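Local coordinates for putative uncharacterized protein (Mycobacterium avium, PDB 2Z6V) that is of unknown specific function but, as a sulfotransferase family member, probably transfers a sulfuryl group to an acceptor substrate, at residues S48-V59 / V76-R87; P66-V76 / L292-D300. One frame throughout, in Å; residues are numbered along the deposited sequence.

Contact 1: S48-V59 / V76-R87; sequences SDSWREGLALIV and VLDDATNALGRR
Trp-51 meets Leu-84 and Leu-55 meets Ala-80 as the helical segments 50-59 and 76-87 run past each other nearly antiparallel, at 167°, with their axes 11.2 Å apart at closest. Start at the indole. Leu-84 CD1 comes in obliquely from one side of the indole plane, 4.1 Å from Trp-51 CD2, with Arg-52 CB and Asp-49 O on the other side; Phe-34 also meets this ring. Trp-51 CG is set between its backbone N and carbonyl carbon (chi1 57°), which leaves NE1 near Ser-48 O, in a weak hydrogen bond of 3.0 Å. One turn on, the leucine branches divide the work: Leu-55 CD1 rests on Ala-80 CB at 3.8 Å, and CD2 turns to Leu-84 CD2. Helices 50-64 and 70-96 form an antiparallel alpha-helical hairpin, ahead in sequence of the parallel beta sheet of the sulfotransferase fold. Toward its turn the packing is aliphatic, Ile-58 CG2 against Val-76 CG1 at 3.9 Å and Val-59 CG2 against Leu-77 CD2 at 4.1 Å, the latter two side chains crossing at about a right angle. At the other end Arg-87 extends from CG anti to the backbone N, bends at chi2 (67°), and brings the edge of its guanidinium to the serines, NH2 lying 3.0 Å from Ser-50 OG. The charge is taken up elsewhere: NH1 forms a salt bridge with Asp-198, which also holds Ser-50 OG, NH2 forms one with Asp-47, and Tyr-229 adds a cation-pi contact.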
# COMPACT_ATOMS: atom_id res chain seq x y z
N SER A 48 -11.26 19.40 -1.65
CA SER A 48 -12.61 19.00 -1.32
C SER A 48 -12.79 18.66 0.15
O SER A 48 -11.92 18.93 0.97
CB SER A 48 -13.03 17.80 -2.18
OG SER A 48 -12.34 16.63 -1.78
N ASP A 49 -13.92 18.03 0.45
CA ASP A 49 -14.31 17.66 1.80
C ASP A 49 -14.14 16.16 2.06
O ASP A 49 -14.28 15.71 3.20
CB ASP A 49 -15.79 18.03 1.97
CG ASP A 49 -16.17 18.28 3.41
OD1 ASP A 49 -17.38 18.20 3.72
OD2 ASP A 49 -15.26 18.57 4.23
N SER A 50 -13.84 15.41 1.01
CA SER A 50 -13.70 13.95 1.08
C SER A 50 -12.82 13.37 2.19
O SER A 50 -13.05 12.25 2.64
CB SER A 50 -13.21 13.41 -0.27
OG SER A 50 -11.93 13.91 -0.60
N TRP A 51 -11.82 14.13 2.61
CA TRP A 51 -10.89 13.69 3.65
C TRP A 51 -11.50 13.62 5.04
O TRP A 51 -11.11 12.79 5.85
CB TRP A 51 -9.70 14.64 3.70
CG TRP A 51 -10.11 16.07 3.95
CD1 TRP A 51 -10.42 17.00 3.01
CD2 TRP A 51 -10.28 16.71 5.22
NE1 TRP A 51 -10.79 18.18 3.61
CE2 TRP A 51 -10.71 18.03 4.97
CE3 TRP A 51 -10.12 16.29 6.55
CZ2 TRP A 51 -10.99 18.94 6.00
CZ3 TRP A 51 -10.40 17.20 7.58
CH2 TRP A 51 -10.82 18.51 7.29
N ARG A 52 -12.46 14.49 5.30
CA ARG A 52 -13.07 14.59 6.61
C ARG A 52 -13.78 13.38 7.18
O ARG A 52 -13.57 13.03 8.33
CB ARG A 52 -14.01 15.79 6.64
CG ARG A 52 -14.44 16.16 8.05
CD ARG A 52 -15.21 17.46 8.10
NE ARG A 52 -15.16 18.02 9.45
CZ ARG A 52 -15.59 17.40 10.55
NH1 ARG A 52 -16.12 16.19 10.47
NH2 ARG A 52 -15.47 17.99 11.73
N GLU A 53 -14.63 12.73 6.39
CA GLU A 53 -15.36 11.59 6.93
C GLU A 53 -14.49 10.52 7.58
O GLU A 53 -14.74 10.12 8.72
CB GLU A 53 -16.26 10.97 5.86
CG GLU A 53 -17.09 9.82 6.39
CD GLU A 53 -18.22 9.40 5.47
OE1 GLU A 53 -18.09 9.56 4.23
OE2 GLU A 53 -19.24 8.90 5.99
N GLY A 54 -13.45 10.07 6.87
CA GLY A 54 -12.57 9.05 7.40
C GLY A 54 -11.73 9.52 8.59
O GLY A 54 -11.59 8.79 9.58
N LEU A 55 -11.18 10.72 8.50
CA LEU A 55 -10.37 11.25 9.60
C LEU A 55 -11.21 11.36 10.87
O LEU A 55 -10.72 11.10 11.97
CB LEU A 55 -9.78 12.61 9.23
CG LEU A 55 -8.90 13.29 10.30
CD1 LEU A 55 -7.74 12.39 10.69
CD2 LEU A 55 -8.39 14.62 9.77
N ALA A 56 -12.48 11.74 10.72
CA ALA A 56 -13.37 11.88 11.88
C ALA A 56 -13.56 10.54 12.61
O ALA A 56 -13.65 10.51 13.84
CB ALA A 56 -14.72 12.44 11.45
N LEU A 57 -13.61 9.45 11.86
CA LEU A 57 -13.75 8.12 12.44
C LEU A 57 -12.50 7.76 13.23
O LEU A 57 -12.57 7.24 14.35
CB LEU A 57 -13.95 7.08 11.35
CG LEU A 57 -15.32 7.03 10.67
CD1 LEU A 57 -15.31 5.97 9.57
CD2 LEU A 57 -16.38 6.70 11.72
N ILE A 58 -11.34 8.03 12.63
CA ILE A 58 -10.06 7.75 13.26
C ILE A 58 -9.92 8.54 14.56
O ILE A 58 -9.62 7.98 15.61
CB ILE A 58 -8.88 8.10 12.30
CG1 ILE A 58 -8.94 7.20 11.07
CG2 ILE A 58 -7.54 7.95 13.02
CD1 ILE A 58 -7.98 7.60 9.96
N VAL A 59 -10.14 9.85 14.47
CA VAL A 59 -10.03 10.74 15.62
C VAL A 59 -10.98 10.38 16.75
O VAL A 59 -10.59 10.38 17.92
CB VAL A 59 -10.30 12.20 15.21
CG1 VAL A 59 -10.29 13.10 16.42
CG2 VAL A 59 -9.24 12.65 14.21
N VAL A 76 -0.74 8.31 16.25
CA VAL A 76 -1.74 8.22 15.20
C VAL A 76 -2.17 9.60 14.72
O VAL A 76 -2.32 9.83 13.52
CB VAL A 76 -2.99 7.46 15.66
CG1 VAL A 76 -4.00 7.40 14.53
CG2 VAL A 76 -2.62 6.06 16.09
N LEU A 77 -2.39 10.52 15.66
CA LEU A 77 -2.80 11.87 15.31
C LEU A 77 -1.68 12.61 14.58
O LEU A 77 -1.93 13.41 13.68
CB LEU A 77 -3.23 12.64 16.56
CG LEU A 77 -4.56 12.21 17.17
CD1 LEU A 77 -4.73 12.86 18.54
CD2 LEU A 77 -5.70 12.59 16.23
N ASP A 78 -0.44 12.33 14.97
CA ASP A 78 0.70 12.97 14.33
C ASP A 78 0.81 12.49 12.88
O ASP A 78 1.10 13.28 11.97
CB ASP A 78 2.00 12.65 15.07
CG ASP A 78 3.17 13.47 14.56
OD1 ASP A 78 3.06 14.72 14.56
OD2 ASP A 78 4.20 12.87 14.16
N ASP A 79 0.58 11.20 12.67
CA ASP A 79 0.64 10.64 11.32
C ASP A 79 -0.50 11.19 10.45
O ASP A 79 -0.31 11.49 9.27
CB ASP A 79 0.58 9.11 11.37
CG ASP A 79 1.88 8.49 11.87
OD1 ASP A 79 2.97 8.99 11.50
OD2 ASP A 79 1.83 7.49 12.62
N ALA A 80 -1.68 11.32 11.05
CA ALA A 80 -2.84 11.83 10.33
C ALA A 80 -2.59 13.26 9.89
O ALA A 80 -2.93 13.65 8.77
CB ALA A 80 -4.08 11.76 11.21
N THR A 81 -1.99 14.04 10.79
CA THR A 81 -1.67 15.44 10.52
C THR A 81 -0.72 15.53 9.35
O THR A 81 -0.97 16.27 8.41
CB THR A 81 -1.02 16.11 11.74
OG1 THR A 81 -1.87 15.92 12.89
CG2 THR A 81 -0.84 17.61 11.50
N ASN A 82 0.36 14.77 9.41
CA ASN A 82 1.34 14.77 8.32
C ASN A 82 0.73 14.33 7.00
O ASN A 82 1.03 14.89 5.94
CB ASN A 82 2.53 13.87 8.66
CG ASN A 82 3.38 14.44 9.79
OD1 ASN A 82 3.55 15.65 9.90
ND2 ASN A 82 3.92 13.56 10.63
N ALA A 83 -0.14 13.32 7.06
CA ALA A 83 -0.80 12.81 5.86
C ALA A 83 -1.68 13.90 5.26
O ALA A 83 -1.65 14.13 4.05
CB ALA A 83 -1.65 11.58 6.21
N LEU A 84 -2.46 14.57 6.11
CA LEU A 84 -3.34 15.64 5.65
C LEU A 84 -2.52 16.82 5.14
O LEU A 84 -2.95 17.53 4.22
CB LEU A 84 -4.27 16.09 6.78
CG LEU A 84 -5.32 17.15 6.41
CD1 LEU A 84 -6.17 16.63 5.26
CD2 LEU A 84 -6.18 17.48 7.62
N GLY A 85 -1.35 17.03 5.73
CA GLY A 85 -0.49 18.12 5.30
C GLY A 85 -0.04 17.91 3.86
O GLY A 85 0.07 18.88 3.09
N ARG A 86 0.22 16.66 3.50
CA ARG A 86 0.63 16.32 2.14
C ARG A 86 -0.49 16.68 1.18
O ARG A 86 -0.26 17.24 0.10
CB ARG A 86 0.94 14.83 2.02
CG ARG A 86 2.27 14.45 2.59
CD ARG A 86 2.25 13.05 3.14
NE ARG A 86 3.30 12.94 4.14
CZ ARG A 86 3.29 12.09 5.15
NH1 ARG A 86 2.27 11.24 5.29
NH2 ARG A 86 4.29 12.09 6.02
N ARG A 87 -1.70 16.35 1.59
CA ARG A 87 -2.90 16.63 0.81
C ARG A 87 -2.94 18.14 0.54
O ARG A 87 -3.21 18.57 -0.57
CB ARG A 87 -4.13 16.18 1.60
CG ARG A 87 -5.47 16.41 0.93
CD ARG A 87 -5.63 15.56 -0.30
NE ARG A 87 -6.99 15.66 -0.81
CZ ARG A 87 -8.03 14.95 -0.37
NH1 ARG A 87 -7.87 14.07 0.61
NH2 ARG A 87 -9.22 15.11 -0.92

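Contact 2: P66-V76 / L292-D300; sequences PVFTPFGRQRV and LVMNTELLD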
# COMPACT_ATOMS: atom_id res chain seq x y z
N PRO A 66 -10.00 3.03 24.93
CA PRO A 66 -9.07 2.87 26.05
C PRO A 66 -7.89 1.98 25.71
O PRO A 66 -6.91 1.93 26.46
CB PRO A 66 -9.95 2.26 27.13
CG PRO A 66 -10.85 1.37 26.34
CD PRO A 66 -11.24 2.27 25.18
N VAL A 67 -7.96 1.28 24.58
CA VAL A 67 -6.86 0.40 24.19
C VAL A 67 -5.60 1.16 23.77
O VAL A 67 -4.51 0.61 23.76
CB VAL A 67 -7.30 -0.53 23.06
CG1 VAL A 67 -6.15 -1.46 22.68
CG2 VAL A 67 -8.50 -1.33 23.50
N PHE A 68 -5.77 2.44 23.45
CA PHE A 68 -4.64 3.28 23.04
C PHE A 68 -3.75 3.72 24.19
O PHE A 68 -4.22 4.03 25.28
CB PHE A 68 -5.14 4.53 22.31
CG PHE A 68 -5.51 4.31 20.88
CD1 PHE A 68 -4.56 3.84 19.97
CD2 PHE A 68 -6.80 4.56 20.43
CE1 PHE A 68 -4.89 3.63 18.64
CE2 PHE A 68 -7.14 4.36 19.10
CZ PHE A 68 -6.19 3.89 18.20
N THR A 69 -2.46 3.76 23.92
CA THR A 69 -1.47 4.22 24.87
C THR A 69 -1.50 5.73 24.70
O THR A 69 -1.74 6.21 23.60
CB THR A 69 -0.06 3.72 24.49
OG1 THR A 69 0.07 2.34 24.84
CG2 THR A 69 1.01 4.53 25.20
N PRO A 70 -1.30 6.50 25.78
CA PRO A 70 -1.34 7.95 25.57
C PRO A 70 -0.38 8.34 24.44
O PRO A 70 -0.64 9.27 23.67
CB PRO A 70 -0.92 8.52 26.93
CG PRO A 70 -0.15 7.38 27.56
CD PRO A 70 -0.96 6.18 27.17
N PHE A 71 0.72 7.62 24.34
CA PHE A 71 1.69 7.89 23.29
C PHE A 71 1.09 7.48 21.94
O PHE A 71 1.17 8.22 20.97
CB PHE A 71 2.97 7.10 23.53
CG PHE A 71 3.82 6.97 22.31
CD1 PHE A 71 4.44 8.08 21.75
CD2 PHE A 71 3.94 5.74 21.67
CE1 PHE A 71 5.18 7.97 20.57
CE2 PHE A 71 4.67 5.62 20.48
CZ PHE A 71 5.29 6.74 19.93
N GLY A 72 0.50 6.29 21.90
CA GLY A 72 -0.10 5.78 20.68
C GLY A 72 -1.07 6.75 20.05
O GLY A 72 -1.11 6.91 18.83
N ARG A 73 -1.88 7.39 20.89
CA ARG A 73 -2.85 8.36 20.43
C ARG A 73 -2.12 9.47 19.68
O ARG A 73 -2.44 9.76 18.53
CB ARG A 73 -3.60 8.95 21.63
CG ARG A 73 -4.34 10.25 21.36
CD ARG A 73 -4.78 10.89 22.66
NE ARG A 73 -4.81 12.35 22.59
CZ ARG A 73 -5.80 13.06 22.05
NH1 ARG A 73 -6.85 12.44 21.54
NH2 ARG A 73 -5.73 14.38 22.02
N GLN A 74 -1.13 10.07 20.33
CA GLN A 74 -0.36 11.14 19.72
C GLN A 74 0.26 10.69 18.41
O GLN A 74 0.24 11.42 17.43
CB GLN A 74 0.74 11.61 20.68
CG GLN A 74 0.20 12.20 21.97
CD GLN A 74 1.30 12.64 22.91
OE1 GLN A 74 2.05 13.58 22.60
NE2 GLN A 74 1.42 11.97 24.05
N ARG A 75 0.81 9.49 18.41
CA ARG A 75 1.43 8.93 17.21
C ARG A 75 0.44 8.88 16.03
O ARG A 75 0.74 9.37 14.94
CB ARG A 75 1.95 7.54 17.54
CG ARG A 75 2.19 6.64 16.36
CD ARG A 75 3.42 6.99 15.56
NE ARG A 75 3.95 5.76 15.00
CZ ARG A 75 4.61 5.66 13.85
NH1 ARG A 75 4.85 6.74 13.11
NH2 ARG A 75 5.03 4.47 13.43
N VAL A 76 -0.74 8.31 16.25
CA VAL A 76 -1.74 8.22 15.20
C VAL A 76 -2.17 9.60 14.72
O VAL A 76 -2.32 9.83 13.52
CB VAL A 76 -2.99 7.46 15.66
CG1 VAL A 76 -4.00 7.40 14.53
CG2 VAL A 76 -2.62 6.06 16.09
N LEU A 292 2.93 -0.71 18.73
CA LEU A 292 3.44 0.65 18.71
C LEU A 292 2.52 1.68 19.33
O LEU A 292 2.99 2.70 19.83
CB LEU A 292 3.76 1.09 17.28
CG LEU A 292 4.93 0.43 16.55
CD1 LEU A 292 5.07 1.05 15.16
CD2 LEU A 292 6.22 0.60 17.34
N VAL A 293 1.22 1.43 19.32
CA VAL A 293 0.28 2.42 19.86
C VAL A 293 -0.83 1.88 20.76
O VAL A 293 -1.64 2.67 21.26
CB VAL A 293 -0.38 3.22 18.71
CG1 VAL A 293 0.69 3.74 17.76
CG2 VAL A 293 -1.38 2.35 17.96
N MET A 294 -0.88 0.57 20.97
CA MET A 294 -1.93 -0.02 21.80
C MET A 294 -1.43 -0.81 23.00
O MET A 294 -0.30 -1.30 23.03
CB MET A 294 -2.79 -0.98 20.97
CG MET A 294 -3.57 -0.35 19.83
SD MET A 294 -4.37 -1.65 18.85
CE MET A 294 -3.62 -1.37 17.27
N ASN A 295 -2.32 -0.94 23.99
CA ASN A 295 -2.06 -1.72 25.19
C ASN A 295 -2.42 -3.14 24.76
O ASN A 295 -3.56 -3.57 24.92
CB ASN A 295 -2.98 -1.28 26.34
CG ASN A 295 -2.45 -0.06 27.08
OD1 ASN A 295 -1.38 -0.12 27.71
ND2 ASN A 295 -3.18 1.05 27.02
N THR A 296 -1.46 -3.85 24.19
CA THR A 296 -1.68 -5.20 23.69
C THR A 296 -2.41 -6.20 24.59
O THR A 296 -3.03 -7.14 24.08
CB THR A 296 -0.37 -5.84 23.21
OG1 THR A 296 0.63 -5.72 24.23
CG2 THR A 296 0.12 -5.17 21.95
N GLU A 297 -2.35 -6.03 25.91
CA GLU A 297 -3.04 -6.98 26.78
C GLU A 297 -4.55 -6.86 26.68
O GLU A 297 -5.28 -7.76 27.07
CB GLU A 297 -2.61 -6.79 28.24
CG GLU A 297 -2.82 -5.40 28.79
CD GLU A 297 -1.59 -4.53 28.62
OE1 GLU A 297 -0.50 -4.96 29.08
OE2 GLU A 297 -1.71 -3.43 28.04
N LEU A 298 -5.03 -5.75 26.14
CA LEU A 298 -6.46 -5.55 25.98
C LEU A 298 -6.94 -6.15 24.65
O LEU A 298 -8.13 -6.17 24.36
CB LEU A 298 -6.79 -4.06 26.04
CG LEU A 298 -6.44 -3.36 27.37
CD1 LEU A 298 -6.77 -1.89 27.27
CD2 LEU A 298 -7.22 -4.00 28.50
N LEU A 299 -5.99 -6.64 23.86
CA LEU A 299 -6.31 -7.23 22.56
C LEU A 299 -6.49 -8.74 22.62
O LEU A 299 -5.85 -9.42 23.41
CB LEU A 299 -5.20 -6.92 21.55
CG LEU A 299 -4.96 -5.46 21.18
CD1 LEU A 299 -3.80 -5.40 20.21
CD2 LEU A 299 -6.21 -4.86 20.55
N ASP A 300 -7.38 -9.25 21.77
CA ASP A 300 -7.64 -10.67 21.69
C ASP A 300 -7.21 -11.14 20.30
O ASP A 300 -7.86 -10.83 19.30
CB ASP A 300 -9.14 -10.95 21.92
CG ASP A 300 -9.51 -12.41 21.69
OD1 ASP A 300 -8.62 -13.28 21.74
OD2 ASP A 300 -10.71 -12.69 21.46
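Phe-68 and Met-294 face each other in a single antiparallel beta bridge, a non-hydrogen-bonded pair that, within the sulfotransferase fold, ties the loop ahead of helix 70-96 to the chain leaving helix 287-293. Two backbone bonds flank the pair. Asn-295 N donates to Val-67 O at 2.7 Å, nearly along the C=O axis; Thr-69 N reaches Val-293 O at 3.0 Å from above the carbonyl plane, 36° out of it. Now take the Phe-68 side chain outward. Its CB points away from 292-300, yet lies 4.1 Å from Val-293 O; CG is anti to the carbonyl carbon (chi1 -80°), and the ring swings back alongside Val-293. CD1 presents the ring edge to Val-293 O, which lies in the ring plane 3.4 Å off, and CE1 goes on to Val-293 CG2 at 3.8 Å. The buried phenyl also packs on Leu-208, Pro-209 and Val-62. Val-67 works on the other flank with both branches: CG1 touches Met-294 CB and Leu-299 CD2, whereas CG2 touches Leu-298 CB, the side chains of Val-67 and Leu-298 sliding past each other in opposite directions. Beyond the first turn of the helix Arg-75 crosses Val-293 at about a right angle, with CG 3.6 Å from CG1 of the valine. Its NH1 is paired with Asp-79 in a salt bridge, and the edge of the same guanidinium, at NH2, lies 3.8 Å from Leu-292 CD1.

Helix 70-96 belongs to both contacts, whose centres are 19 Å apart. Val-76 is the shared residue, and its two methyls part company: CG1 packs in contact 1, while CG2 approaches Val-293 CG2 at 4.3 Å in contact 2. Contact 1 is local, joining the two helices of the hairpin across 16 intervening residues; contact 2 spans 215 and fastens the start of the same helix to a distant part of the chain. Neither contact touches the bound palmitic acid: the side chain of Ile-58 in contact 1 is about 10 Å from the ligand and that of Met-294 in contact 2 about 9 Å.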